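Local coordinates for protein aldolase (Klebsiella pneumoniae, PDB 6VOQ) that belongs to the class II aldolase and adducin family of mixed alpha/beta proteins and binds a zinc ion, at residues 80-85 / 90-95; 38-43 / 74-79; 29-34 / 168-173. All blocks are in the same frame, centred on the assembly; numbering follows the deposited sequence.

Contact 1 of 3, residues 80-85 / 90-95; sequences RAVYLH and KAIVHL. With ZN (zinc ion), chain B.
Tyr83 and Ile92 reach for each other from opposite directions, the phenol from the last turn of helix 76-83 and the aliphatic branch from strand 91-94, and so illustrate how one aromatic ring can serve two kinds of neighbour. The ring CG of Tyr83 lies opposite its own carbonyl carbon (chi1 -70°), which turns the ring toward the strand, so that its hydroxyl end meets the backbone at Lys90-Ile92. One edge of the ring faces the backbone: CE1 is 3.7 Å from Lys90 C, which lies in the ring plane. Ile92 comes obliquely to the ring, its CD1 3.7 Å from Tyr83 CE2. Beyond the ring, Tyr83 OH rests 3.2 Å from Ala91 CA. It is also near Ile92 N, but the angle there is too poor for a bond; the hydroxyl is instead hydrogen-bonded to Ser32 OG on the adjoining strand, which satisfies this buried polar group and helps fix the ring. Ile92 is fully extended beyond CB (chi2 -176°), which carries its terminal CD1 to both helix residues; besides the ring it meets Val82, with CD1 3.5 Å from Val82 CB and 3.8 Å from Val82 CG1. Leu146 of helix 140-149 also touches Val82. Further along the same strand, His94 NE2 binds the zinc ion at 2.2 Å, and its ND1 is hydrogen-bonded to Pro163 O. The arrangement is that of a helix laid back over the strand that follows it in an alpha/beta sheet, here the strand that leads into the metal site completed by Glu75, His96 and His161.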
ATOM      1  N   ARG A  80      29.523  -0.451  -9.960  1.00 30.12           N
ATOM      2  CA  ARG A  80      30.838  -1.027 -10.221  1.00 34.70           C
ATOM      3  C   ARG A  80      31.823  -0.706  -9.112  1.00 33.37           C
ATOM      4  O   ARG A  80      32.612  -1.571  -8.723  1.00 38.17           O
ATOM      5  CB  ARG A  80      31.383  -0.520 -11.558  1.00 36.90           C
ATOM      6  CG  ARG A  80      30.513  -0.900 -12.745  1.00 45.16           C
ATOM      7  CD  ARG A  80      31.194  -0.609 -14.064  1.00 45.49           C
ATOM      8  NE  ARG A  80      31.049   0.783 -14.463  1.00 45.25           N
ATOM      9  CZ  ARG A  80      32.042   1.666 -14.482  1.00 46.35           C
ATOM     10  NH1 ARG A  80      33.269   1.306 -14.121  1.00 43.88           N
ATOM     11  NH2 ARG A  80      31.806   2.910 -14.873  1.00 48.70           N
ATOM     12  N   ALA A  81      31.792   0.526  -8.595  1.00 33.59           N
ATOM     13  CA  ALA A  81      32.682   0.898  -7.502  1.00 39.16           C
ATOM     14  C   ALA A  81      32.574  -0.075  -6.336  1.00 35.76           C
ATOM     15  O   ALA A  81      33.592  -0.447  -5.744  1.00 39.74           O
ATOM     16  CB  ALA A  81      32.385   2.324  -7.039  1.00 28.86           C
ATOM     17  N   VAL A  82      31.359  -0.530  -6.020  1.00 27.65           N
ATOM     18  CA  VAL A  82      31.185  -1.496  -4.938  1.00 32.22           C
ATOM     19  C   VAL A  82      31.826  -2.833  -5.298  1.00 31.73           C
ATOM     20  O   VAL A  82      32.593  -3.401  -4.514  1.00 30.17           O
ATOM     21  CB  VAL A  82      29.694  -1.663  -4.603  1.00 26.31           C
ATOM     22  CG1 VAL A  82      29.516  -2.722  -3.512  1.00 26.13           C
ATOM     23  CG2 VAL A  82      29.096  -0.335  -4.193  1.00 25.36           C
ATOM     24  N   TYR A  83      31.498  -3.366  -6.478  1.00 31.37           N
ATOM     25  CA  TYR A  83      32.057  -4.648  -6.897  1.00 37.29           C
ATOM     26  C   TYR A  83      33.577  -4.627  -6.864  1.00 36.26           C
ATOM     27  O   TYR A  83      34.202  -5.609  -6.458  1.00 36.30           O
ATOM     28  CB  TYR A  83      31.589  -5.009  -8.306  1.00 39.19           C
ATOM     29  CG  TYR A  83      30.133  -5.373  -8.412  1.00 36.70           C
ATOM     30  CD1 TYR A  83      29.672  -6.593  -7.946  1.00 31.39           C
ATOM     31  CD2 TYR A  83      29.216  -4.501  -8.999  1.00 28.18           C
ATOM     32  CE1 TYR A  83      28.336  -6.932  -8.054  1.00 31.71           C
ATOM     33  CE2 TYR A  83      27.880  -4.824  -9.094  1.00 27.50           C
ATOM     34  CZ  TYR A  83      27.446  -6.043  -8.628  1.00 27.57           C
ATOM     35  OH  TYR A  83      26.119  -6.388  -8.730  1.00 30.56           O
ATOM     36  N   LEU A  84      34.188  -3.521  -7.301  1.00 34.58           N
ATOM     37  CA  LEU A  84      35.637  -3.430  -7.412  1.00 32.84           C
ATOM     38  C   LEU A  84      36.340  -3.378  -6.063  1.00 37.11           C
ATOM     39  O   LEU A  84      37.574  -3.450  -6.031  1.00 42.59           O
ATOM     40  CB  LEU A  84      36.019  -2.203  -8.240  1.00 43.81           C
ATOM     41  CG  LEU A  84      35.755  -2.282  -9.739  1.00 40.29           C
ATOM     42  CD1 LEU A  84      35.778  -0.887 -10.326  1.00 34.97           C
ATOM     43  CD2 LEU A  84      36.797  -3.169 -10.420  1.00 35.27           C
ATOM     44  N   HIS A  85      35.600  -3.254  -4.956  1.00 38.49           N
ATOM     45  CA  HIS A  85      36.210  -3.201  -3.634  1.00 37.23           C
ATOM     46  C   HIS A  85      35.481  -4.090  -2.635  1.00 38.64           C
ATOM     47  O   HIS A  85      35.548  -3.854  -1.425  1.00 47.33           O
ATOM     48  CB  HIS A  85      36.284  -1.758  -3.145  1.00 33.68           C
ATOM     49  CG  HIS A  85      37.146  -0.912  -4.014  1.00 36.91           C
ATOM     50  ND1 HIS A  85      36.667  -0.284  -5.141  1.00 39.85           N
ATOM     51  CD2 HIS A  85      38.476  -0.671  -3.984  1.00 37.97           C
ATOM     52  CE1 HIS A  85      37.658   0.340  -5.750  1.00 36.38           C
ATOM     53  NE2 HIS A  85      38.766   0.124  -5.067  1.00 41.64           N
ATOM     54  N   LYS A  90      27.943  -9.921  -5.032  1.00 29.50           N
ATOM     55  CA  LYS A  90      27.579 -10.540  -6.295  1.00 29.95           C
ATOM     56  C   LYS A  90      26.372  -9.892  -6.955  1.00 33.05           C
ATOM     57  O   LYS A  90      26.043 -10.250  -8.093  1.00 42.62           O
ATOM     58  CB  LYS A  90      27.295 -12.037  -6.092  1.00 36.08           C
ATOM     59  CG  LYS A  90      28.394 -12.795  -5.368  1.00 38.78           C
ATOM     60  CD  LYS A  90      29.695 -12.775  -6.154  1.00 46.69           C
ATOM     61  CE  LYS A  90      30.773 -13.601  -5.459  1.00 55.58           C
ATOM     62  NZ  LYS A  90      32.051 -13.671  -6.233  1.00 64.75           N
ATOM     63  N   ALA A  91      25.712  -8.960  -6.275  1.00 27.71           N
ATOM     64  CA  ALA A  91      24.500  -8.331  -6.768  1.00 29.26           C
ATOM     65  C   ALA A  91      24.234  -7.099  -5.930  1.00 32.25           C
ATOM     66  O   ALA A  91      24.516  -7.073  -4.728  1.00 34.05           O
ATOM     67  CB  ALA A  91      23.293  -9.274  -6.725  1.00 27.09           C
ATOM     68  N   ILE A  92      23.689  -6.079  -6.589  1.00 25.18           N
ATOM     69  CA  ILE A  92      23.408  -4.792  -5.979  1.00 24.29           C
ATOM     70  C   ILE A  92      21.996  -4.388  -6.355  1.00 26.52           C
ATOM     71  O   ILE A  92      21.612  -4.467  -7.528  1.00 29.48           O
ATOM     72  CB  ILE A  92      24.404  -3.704  -6.419  1.00 28.59           C
ATOM     73  CG1 ILE A  92      25.788  -3.968  -5.850  1.00 24.87           C
ATOM     74  CG2 ILE A  92      23.927  -2.333  -5.970  1.00 25.85           C
ATOM     75  CD1 ILE A  92      26.765  -2.854  -6.197  1.00 27.07           C
ATOM     76  N   VAL A  93      21.229  -3.961  -5.359  1.00 29.05           N
ATOM     77  CA  VAL A  93      19.896  -3.415  -5.552  1.00 23.34           C
ATOM     78  C   VAL A  93      19.965  -1.951  -5.160  1.00 23.60           C
ATOM     79  O   VAL A  93      20.356  -1.618  -4.036  1.00 29.86           O
ATOM     80  CB  VAL A  93      18.851  -4.175  -4.722  1.00 26.17           C
ATOM     81  CG1 VAL A  93      17.547  -3.372  -4.592  1.00 23.86           C
ATOM     82  CG2 VAL A  93      18.590  -5.526  -5.346  1.00 31.05           C
ATOM     83  N   HIS A  94      19.641  -1.073  -6.095  1.00 26.02           N
ATOM     84  CA  HIS A  94      19.529   0.344  -5.804  1.00 23.56           C
ATOM     85  C   HIS A  94      18.094   0.776  -6.049  1.00 30.90           C
ATOM     86  O   HIS A  94      17.561   0.581  -7.146  1.00 37.15           O
ATOM     87  CB  HIS A  94      20.476   1.178  -6.651  1.00 24.41           C
ATOM     88  CG  HIS A  94      20.216   2.645  -6.536  1.00 34.74           C
ATOM     89  ND1 HIS A  94      20.248   3.310  -5.327  1.00 35.59           N
ATOM     90  CD2 HIS A  94      19.883   3.569  -7.465  1.00 33.38           C
ATOM     91  CE1 HIS A  94      19.969   4.586  -5.522  1.00 30.54           C
ATOM     92  NE2 HIS A  94      19.742   4.769  -6.811  1.00 39.68           N
ATOM     93  N   LEU A  95      17.472   1.349  -5.031  1.00 29.68           N
ATOM     94  CA  LEU A  95      16.101   1.818  -5.121  1.00 30.88           C
ATOM     95  C   LEU A  95      16.002   3.188  -4.479  1.00 36.48           C
ATOM     96  O   LEU A  95      16.859   3.590  -3.693  1.00 39.37           O
ATOM     97  CB  LEU A  95      15.130   0.872  -4.412  1.00 25.95           C
ATOM     98  CG  LEU A  95      15.005  -0.542  -4.932  1.00 29.22           C
ATOM     99  CD1 LEU A  95      14.236  -1.318  -3.901  1.00 32.07           C
ATOM    100  CD2 LEU A  95      14.290  -0.540  -6.269  1.00 25.75           C
TER
HETATM  101 ZN    ZN B 301      19.155   6.650  -7.729  1.00 44.91          ZN

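Contact 2 of 3, residues 38-43 / 74-79; sequences GNLLAT and KEVTFH. With ZN (zinc ion), chain B.
Val76 meets Ala42 and Leu40 with its two methyl groups, and its short side chain can be followed outward as an example of a valine fitting a helix start to a strand. Its CB points at strand 40-42 but keeps 4.7 Å from Ala42 CB, leaving the contact to the branches. CG2, beside the backbone N, makes the nearer one, 3.7 Å from Ala42 CB. CG1 lies opposite the backbone N (chi1 175°) and is carried the other way along the strand, where it comes to 4.4 Å from Leu40 CD2, a looser meeting. Val60 of strand 58-60 also touches Val76. The first turn of helix 76-83 thus lies across neighbouring antiparallel strands of the mixed sheet, in the helix-on-sheet layering of an alpha/beta fold. Just before the valine, Glu75 heads away from strand 40-42; its extended chain brings OE1 to the zinc ion, while OE2 has a weak hydrogen bond to Asn30 ND2. The carbonyl O of Glu75 sits 3.4 Å above the centre of the Phe78 ring. From the next turn, His79 ND1 is hydrogen-bonded to Ser32 OG on strand 30-34.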
ATOM      1  N   GLY A  38      32.521 -12.808 -14.847  1.00 41.36           N
ATOM      2  CA  GLY A  38      33.008 -11.626 -14.184  1.00 46.13           C
ATOM      3  C   GLY A  38      32.442 -10.323 -14.691  1.00 43.80           C
ATOM      4  O   GLY A  38      32.720  -9.277 -14.099  1.00 53.35           O
ATOM      5  N   ASN A  39      31.664 -10.340 -15.765  1.00 38.54           N
ATOM      6  CA  ASN A  39      31.020  -9.122 -16.225  1.00 43.00           C
ATOM      7  C   ASN A  39      29.746  -8.853 -15.425  1.00 43.49           C
ATOM      8  O   ASN A  39      29.267  -9.685 -14.648  1.00 39.37           O
ATOM      9  CB  ASN A  39      30.704  -9.211 -17.713  1.00 35.64           C
ATOM     10  CG  ASN A  39      31.955  -9.196 -18.567  1.00 40.34           C
ATOM     11  OD1 ASN A  39      32.892  -8.447 -18.303  1.00 43.14           O
ATOM     12  ND2 ASN A  39      31.988 -10.052 -19.580  1.00 39.72           N
ATOM     13  N   LEU A  40      29.185  -7.673 -15.644  1.00 41.74           N
ATOM     14  CA  LEU A  40      28.055  -7.178 -14.875  1.00 36.71           C
ATOM     15  C   LEU A  40      26.806  -7.181 -15.746  1.00 37.65           C
ATOM     16  O   LEU A  40      26.809  -6.613 -16.843  1.00 33.61           O
ATOM     17  CB  LEU A  40      28.344  -5.769 -14.363  1.00 40.49           C
ATOM     18  CG  LEU A  40      27.760  -5.428 -13.007  1.00 43.96           C
ATOM     19  CD1 LEU A  40      28.017  -6.580 -12.049  1.00 50.23           C
ATOM     20  CD2 LEU A  40      28.389  -4.155 -12.515  1.00 43.75           C
ATOM     21  N   LEU A  41      25.753  -7.829 -15.263  1.00 37.84           N
ATOM     22  CA  LEU A  41      24.424  -7.695 -15.842  1.00 34.40           C
ATOM     23  C   LEU A  41      23.701  -6.576 -15.098  1.00 38.01           C
ATOM     24  O   LEU A  41      23.727  -6.529 -13.865  1.00 43.70           O
ATOM     25  CB  LEU A  41      23.656  -9.016 -15.734  1.00 29.25           C
ATOM     26  CG  LEU A  41      22.241  -9.063 -16.318  1.00 31.99           C
ATOM     27  CD1 LEU A  41      22.310  -9.133 -17.840  1.00 27.84           C
ATOM     28  CD2 LEU A  41      21.438 -10.244 -15.756  1.00 30.71           C
ATOM     29  N   ALA A  42      23.078  -5.664 -15.834  1.00 32.89           N
ATOM     30  CA  ALA A  42      22.465  -4.510 -15.196  1.00 34.52           C
ATOM     31  C   ALA A  42      21.222  -4.094 -15.965  1.00 37.50           C
ATOM     32  O   ALA A  42      21.072  -4.395 -17.150  1.00 37.12           O
ATOM     33  CB  ALA A  42      23.444  -3.328 -15.102  1.00 33.16           C
ATOM     34  N   THR A  43      20.326  -3.397 -15.266  1.00 30.81           N
ATOM     35  CA  THR A  43      19.128  -2.878 -15.900  1.00 26.81           C
ATOM     36  C   THR A  43      19.484  -1.669 -16.763  1.00 31.20           C
ATOM     37  O   THR A  43      20.322  -0.850 -16.377  1.00 32.43           O
ATOM     38  CB  THR A  43      18.071  -2.496 -14.854  1.00 28.04           C
ATOM     39  OG1 THR A  43      18.589  -1.501 -13.974  1.00 28.75           O
ATOM     40  CG2 THR A  43      17.679  -3.698 -14.026  1.00 24.93           C
ATOM     41  N   LYS A  74      22.875   4.897 -15.940  1.00 44.75           N
ATOM     42  CA  LYS A  74      23.989   5.755 -15.548  1.00 43.27           C
ATOM     43  C   LYS A  74      24.446   5.501 -14.111  1.00 42.25           C
ATOM     44  O   LYS A  74      25.614   5.747 -13.789  1.00 41.07           O
ATOM     45  CB  LYS A  74      23.601   7.221 -15.743  1.00 48.12           C
ATOM     46  CG  LYS A  74      23.041   7.490 -17.126  1.00 56.81           C
ATOM     47  CD  LYS A  74      22.533   8.898 -17.277  1.00 62.95           C
ATOM     48  CE  LYS A  74      23.564   9.766 -17.974  1.00 75.64           C
ATOM     49  NZ  LYS A  74      23.184  11.208 -17.940  1.00 80.74           N
ATOM     50  N   GLU A  75      23.569   4.990 -13.247  1.00 28.78           N
ATOM     51  CA  GLU A  75      23.958   4.722 -11.870  1.00 38.63           C
ATOM     52  C   GLU A  75      24.760   3.438 -11.717  1.00 43.10           C
ATOM     53  O   GLU A  75      25.268   3.170 -10.617  1.00 44.86           O
ATOM     54  CB  GLU A  75      22.716   4.683 -10.983  1.00 32.80           C
ATOM     55  CG  GLU A  75      21.915   5.963 -11.072  1.00 42.03           C
ATOM     56  CD  GLU A  75      20.805   6.039 -10.061  1.00 46.21           C
ATOM     57  OE1 GLU A  75      20.997   6.719  -9.028  1.00 55.16           O
ATOM     58  OE2 GLU A  75      19.742   5.424 -10.298  1.00 45.07           O
ATOM     59  N   VAL A  76      24.901   2.653 -12.789  1.00 35.15           N
ATOM     60  CA  VAL A  76      25.750   1.468 -12.746  1.00 42.34           C
ATOM     61  C   VAL A  76      27.198   1.855 -12.484  1.00 43.95           C
ATOM     62  O   VAL A  76      27.980   1.036 -11.988  1.00 44.40           O
ATOM     63  CB  VAL A  76      25.586   0.659 -14.053  1.00 42.47           C
ATOM     64  CG1 VAL A  76      26.550  -0.524 -14.109  1.00 37.71           C
ATOM     65  CG2 VAL A  76      24.144   0.174 -14.182  1.00 40.62           C
ATOM     66  N   THR A  77      27.559   3.109 -12.775  1.00 40.03           N
ATOM     67  CA  THR A  77      28.878   3.623 -12.424  1.00 41.03           C
ATOM     68  C   THR A  77      29.213   3.363 -10.958  1.00 39.76           C
ATOM     69  O   THR A  77      30.307   2.880 -10.640  1.00 45.51           O
ATOM     70  CB  THR A  77      28.958   5.119 -12.731  1.00 44.72           C
ATOM     71  OG1 THR A  77      28.773   5.328 -14.135  1.00 50.73           O
ATOM     72  CG2 THR A  77      30.325   5.657 -12.344  1.00 51.01           C
ATOM     73  N   PHE A  78      28.293   3.676 -10.040  1.00 31.79           N
ATOM     74  CA  PHE A  78      28.637   3.445  -8.642  1.00 27.05           C
ATOM     75  C   PHE A  78      28.279   2.041  -8.170  1.00 37.22           C
ATOM     76  O   PHE A  78      28.731   1.634  -7.101  1.00 47.09           O
ATOM     77  CB  PHE A  78      28.021   4.520  -7.714  1.00 30.30           C
ATOM     78  CG  PHE A  78      26.505   4.560  -7.661  1.00 25.52           C
ATOM     79  CD1 PHE A  78      25.772   3.542  -7.075  1.00 24.61           C
ATOM     80  CD2 PHE A  78      25.828   5.674  -8.112  1.00 29.15           C
ATOM     81  CE1 PHE A  78      24.393   3.608  -7.014  1.00 36.68           C
ATOM     82  CE2 PHE A  78      24.444   5.755  -8.042  1.00 29.42           C
ATOM     83  CZ  PHE A  78      23.728   4.726  -7.496  1.00 32.83           C
ATOM     84  N   HIS A  79      27.493   1.286  -8.941  1.00 35.27           N
ATOM     85  CA  HIS A  79      27.439  -0.156  -8.732  1.00 26.10           C
ATOM     86  C   HIS A  79      28.828  -0.766  -8.861  1.00 30.28           C
ATOM     87  O   HIS A  79      29.269  -1.526  -7.993  1.00 35.34           O
ATOM     88  CB  HIS A  79      26.509  -0.800  -9.753  1.00 38.40           C
ATOM     89  CG  HIS A  79      25.059  -0.643  -9.448  1.00 34.15           C
ATOM     90  ND1 HIS A  79      24.206  -1.720  -9.336  1.00 31.63           N
ATOM     91  CD2 HIS A  79      24.301   0.463  -9.264  1.00 31.26           C
ATOM     92  CE1 HIS A  79      22.986  -1.285  -9.084  1.00 32.65           C
ATOM     93  NE2 HIS A  79      23.017   0.035  -9.033  1.00 36.27           N
TER
HETATM   94 ZN    ZN B 301      19.155   6.650  -7.729  1.00 44.91          ZN

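Contact 3 of 3, residues 29-34 / 168-173; sequences GNLSLL and SSLREA
Leu170 lays its isobutyl group across that of Leu33 at about a right angle, and the pair shows how a single residue in the first turn of a helix can seat that helix on a strand. This is the close part of the contact: the methyl CD2 of Leu170 stands 3.9 Å from Leu33 CD2, and the same Leu33 methyl is 4.1 Å from Leu170 CB. With CG opposite its backbone N (chi1 -170°), Leu170 sets CD2 against Leu33 and CD1 toward Leu31. This second methyl, CD1, is held more loosely, 4.3 Å from Leu31 CB and 4.1 Å from the carbonyl O of Ser32. Away from the strand the character changes to polar. Ser169 occupies the N-cap and its OG accepts from Glu172 N at 3.1 Å, closing the first turn, while Glu172 reaches back to accept from the backbone N of Ser168 in a nearly straight bond. Ser168 is exposed, in contrast to the buried leucines. Ser32 points to the far side of the sheet, toward helix 76-83. Helix 4-20 completes the apolar layer around the leucines, with Leu7 and Met11 against Leu33 and Ile14 against Leu170. Val93 of strand 91-94 touches both Leu31 and Leu170, so that strand 30-34, paired antiparallel with strands 40-42 and 91-94, has helices 4-20 and 170-190 on one face and helix 76-83 on the other.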
ATOM      1  N   GLY A  29      15.447   3.461  -9.868  1.00 41.40           N
ATOM      2  CA  GLY A  29      15.983   2.202  -9.402  1.00 39.07           C
ATOM      3  C   GLY A  29      16.742   1.466 -10.487  1.00 41.10           C
ATOM      4  O   GLY A  29      16.514   1.651 -11.687  1.00 55.10           O
ATOM      5  N   ASN A  30      17.670   0.618 -10.060  1.00 31.02           N
ATOM      6  CA  ASN A  30      18.398  -0.232 -10.987  1.00 37.80           C
ATOM      7  C   ASN A  30      18.933  -1.444 -10.235  1.00 32.92           C
ATOM      8  O   ASN A  30      19.109  -1.412  -9.015  1.00 32.24           O
ATOM      9  CB  ASN A  30      19.526   0.535 -11.677  1.00 27.29           C
ATOM     10  CG  ASN A  30      20.245   1.470 -10.744  1.00 46.70           C
ATOM     11  OD1 ASN A  30      21.118   1.057  -9.987  1.00 49.82           O
ATOM     12  ND2 ASN A  30      19.882   2.746 -10.792  1.00 45.70           N
ATOM     13  N   LEU A  31      19.160  -2.517 -10.980  1.00 31.78           N
ATOM     14  CA  LEU A  31      19.657  -3.771 -10.445  1.00 28.42           C
ATOM     15  C   LEU A  31      20.919  -4.147 -11.200  1.00 29.91           C
ATOM     16  O   LEU A  31      21.052  -3.857 -12.393  1.00 31.18           O
ATOM     17  CB  LEU A  31      18.601  -4.906 -10.562  1.00 23.22           C
ATOM     18  CG  LEU A  31      17.156  -4.535 -10.181  1.00 28.10           C
ATOM     19  CD1 LEU A  31      16.167  -5.637 -10.528  1.00 25.34           C
ATOM     20  CD2 LEU A  31      17.056  -4.184  -8.705  1.00 28.60           C
ATOM     21  N   SER A  32      21.857  -4.775 -10.494  1.00 26.25           N
ATOM     22  CA  SER A  32      23.009  -5.375 -11.157  1.00 32.66           C
ATOM     23  C   SER A  32      23.377  -6.685 -10.469  1.00 34.11           C
ATOM     24  O   SER A  32      23.075  -6.897  -9.290  1.00 36.17           O
ATOM     25  CB  SER A  32      24.214  -4.422 -11.175  1.00 28.71           C
ATOM     26  OG  SER A  32      24.783  -4.260  -9.883  1.00 35.78           O
ATOM     27  N   LEU A  33      24.039  -7.560 -11.221  1.00 32.17           N
ATOM     28  CA  LEU A  33      24.549  -8.807 -10.664  1.00 35.49           C
ATOM     29  C   LEU A  33      25.751  -9.270 -11.476  1.00 38.34           C
ATOM     30  O   LEU A  33      25.831  -9.044 -12.688  1.00 27.40           O
ATOM     31  CB  LEU A  33      23.466  -9.899 -10.627  1.00 34.26           C
ATOM     32  CG  LEU A  33      22.786 -10.340 -11.933  1.00 35.08           C
ATOM     33  CD1 LEU A  33      23.598 -11.390 -12.666  1.00 27.46           C
ATOM     34  CD2 LEU A  33      21.391 -10.886 -11.651  1.00 35.97           C
ATOM     35  N   LEU A  34      26.683  -9.928 -10.794  1.00 32.75           N
ATOM     36  CA  LEU A  34      27.873 -10.460 -11.445  1.00 32.33           C
ATOM     37  C   LEU A  34      27.531 -11.704 -12.252  1.00 38.09           C
ATOM     38  O   LEU A  34      26.895 -12.631 -11.745  1.00 41.36           O
ATOM     39  CB  LEU A  34      28.942 -10.799 -10.410  1.00 40.58           C
ATOM     40  CG  LEU A  34      29.933  -9.676 -10.114  1.00 50.88           C
ATOM     41  CD1 LEU A  34      30.915 -10.098  -9.029  1.00 55.50           C
ATOM     42  CD2 LEU A  34      30.661  -9.270 -11.391  1.00 49.95           C
ATOM     43  N   SER A 168      24.839 -11.600  -1.766  1.00 34.82           N
ATOM     44  CA  SER A 168      25.524 -12.726  -2.392  1.00 37.46           C
ATOM     45  C   SER A 168      24.785 -13.244  -3.615  1.00 36.02           C
ATOM     46  O   SER A 168      25.318 -14.105  -4.323  1.00 40.60           O
ATOM     47  CB  SER A 168      25.703 -13.863  -1.381  1.00 37.64           C
ATOM     48  OG  SER A 168      24.457 -14.245  -0.816  1.00 42.89           O
ATOM     49  N   SER A 169      23.571 -12.756  -3.850  1.00 34.93           N
ATOM     50  CA  SER A 169      22.812 -13.004  -5.064  1.00 33.27           C
ATOM     51  C   SER A 169      21.835 -11.849  -5.223  1.00 37.61           C
ATOM     52  O   SER A 169      21.713 -10.998  -4.339  1.00 44.64           O
ATOM     53  CB  SER A 169      22.095 -14.355  -5.001  1.00 32.78           C
ATOM     54  OG  SER A 169      21.005 -14.310  -4.101  1.00 38.82           O
ATOM     55  N   LEU A 170      21.132 -11.806  -6.359  1.00 36.13           N
ATOM     56  CA  LEU A 170      20.131 -10.756  -6.522  1.00 34.66           C
ATOM     57  C   LEU A 170      18.977 -10.935  -5.543  1.00 34.88           C
ATOM     58  O   LEU A 170      18.490  -9.955  -4.973  1.00 37.18           O
ATOM     59  CB  LEU A 170      19.611 -10.704  -7.954  1.00 30.65           C
ATOM     60  CG  LEU A 170      18.748  -9.469  -8.266  1.00 31.11           C
ATOM     61  CD1 LEU A 170      19.463  -8.154  -7.885  1.00 29.26           C
ATOM     62  CD2 LEU A 170      18.327  -9.443  -9.721  1.00 31.89           C
ATOM     63  N   ARG A 171      18.533 -12.171  -5.319  1.00 33.09           N
ATOM     64  CA  ARG A 171      17.428 -12.357  -4.385  1.00 38.21           C
ATOM     65  C   ARG A 171      17.845 -12.016  -2.960  1.00 39.04           C
ATOM     66  O   ARG A 171      17.047 -11.473  -2.190  1.00 44.21           O
ATOM     67  CB  ARG A 171      16.887 -13.786  -4.453  1.00 43.78           C
ATOM     68  CG  ARG A 171      15.662 -13.992  -3.559  1.00 55.24           C
ATOM     69  CD  ARG A 171      14.769 -15.120  -4.047  1.00 79.54           C
ATOM     70  NE  ARG A 171      14.158 -14.848  -5.348  1.00 90.16           N
ATOM     71  CZ  ARG A 171      13.139 -14.015  -5.537  1.00 89.04           C
ATOM     72  NH1 ARG A 171      12.614 -13.353  -4.507  1.00 77.32           N
ATOM     73  NH2 ARG A 171      12.644 -13.839  -6.758  1.00 92.33           N
ATOM     74  N   GLU A 172      19.086 -12.333  -2.585  1.00 36.87           N
ATOM     75  CA  GLU A 172      19.544 -12.015  -1.239  1.00 31.70           C
ATOM     76  C   GLU A 172      19.709 -10.511  -1.063  1.00 33.99           C
ATOM     77  O   GLU A 172      19.374  -9.962  -0.006  1.00 35.94           O
ATOM     78  CB  GLU A 172      20.848 -12.750  -0.944  1.00 53.55           C
ATOM     79  CG  GLU A 172      21.090 -13.016   0.539  1.00 71.71           C
ATOM     80  CD  GLU A 172      22.367 -12.356   1.062  1.00 80.80           C
ATOM     81  OE1 GLU A 172      23.155 -11.824   0.250  1.00 77.89           O
ATOM     82  OE2 GLU A 172      22.578 -12.369   2.295  1.00 86.95           O
ATOM     83  N   ALA A 173      20.212  -9.825  -2.091  1.00 28.68           N
ATOM     84  CA  ALA A 173      20.292  -8.370  -2.035  1.00 30.92           C
ATOM     85  C   ALA A 173      18.901  -7.751  -1.984  1.00 31.92           C
ATOM     86  O   ALA A 173      18.681  -6.755  -1.285  1.00 34.27           O
ATOM     87  CB  ALA A 173      21.087  -7.841  -3.232  1.00 23.37           C
TER

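How the contacts relate
The three contacts show how one sheet can be dressed on both faces. Contacts 1 and 2 share helix 76-83 and have centres about 7 Å apart, with Tyr83 CE2 3.4 Å from Leu40 CD1. Contact 3 lies on the opposite face, its centre about 8 Å from that of contact 1 and about 10 Å from that of contact 2. Strand 30-34 joins them through one hydroxyl, Ser32 OG, shared by Tyr83 OH of contact 1 (2.8 Å) and His79 ND1 of contact 2 (2.7 Å). Contacts 1 and 2 bring His94 and Glu75 to the same zinc ion, whereas in contact 3 the Leu31 side chain is about 11 Å from that metal.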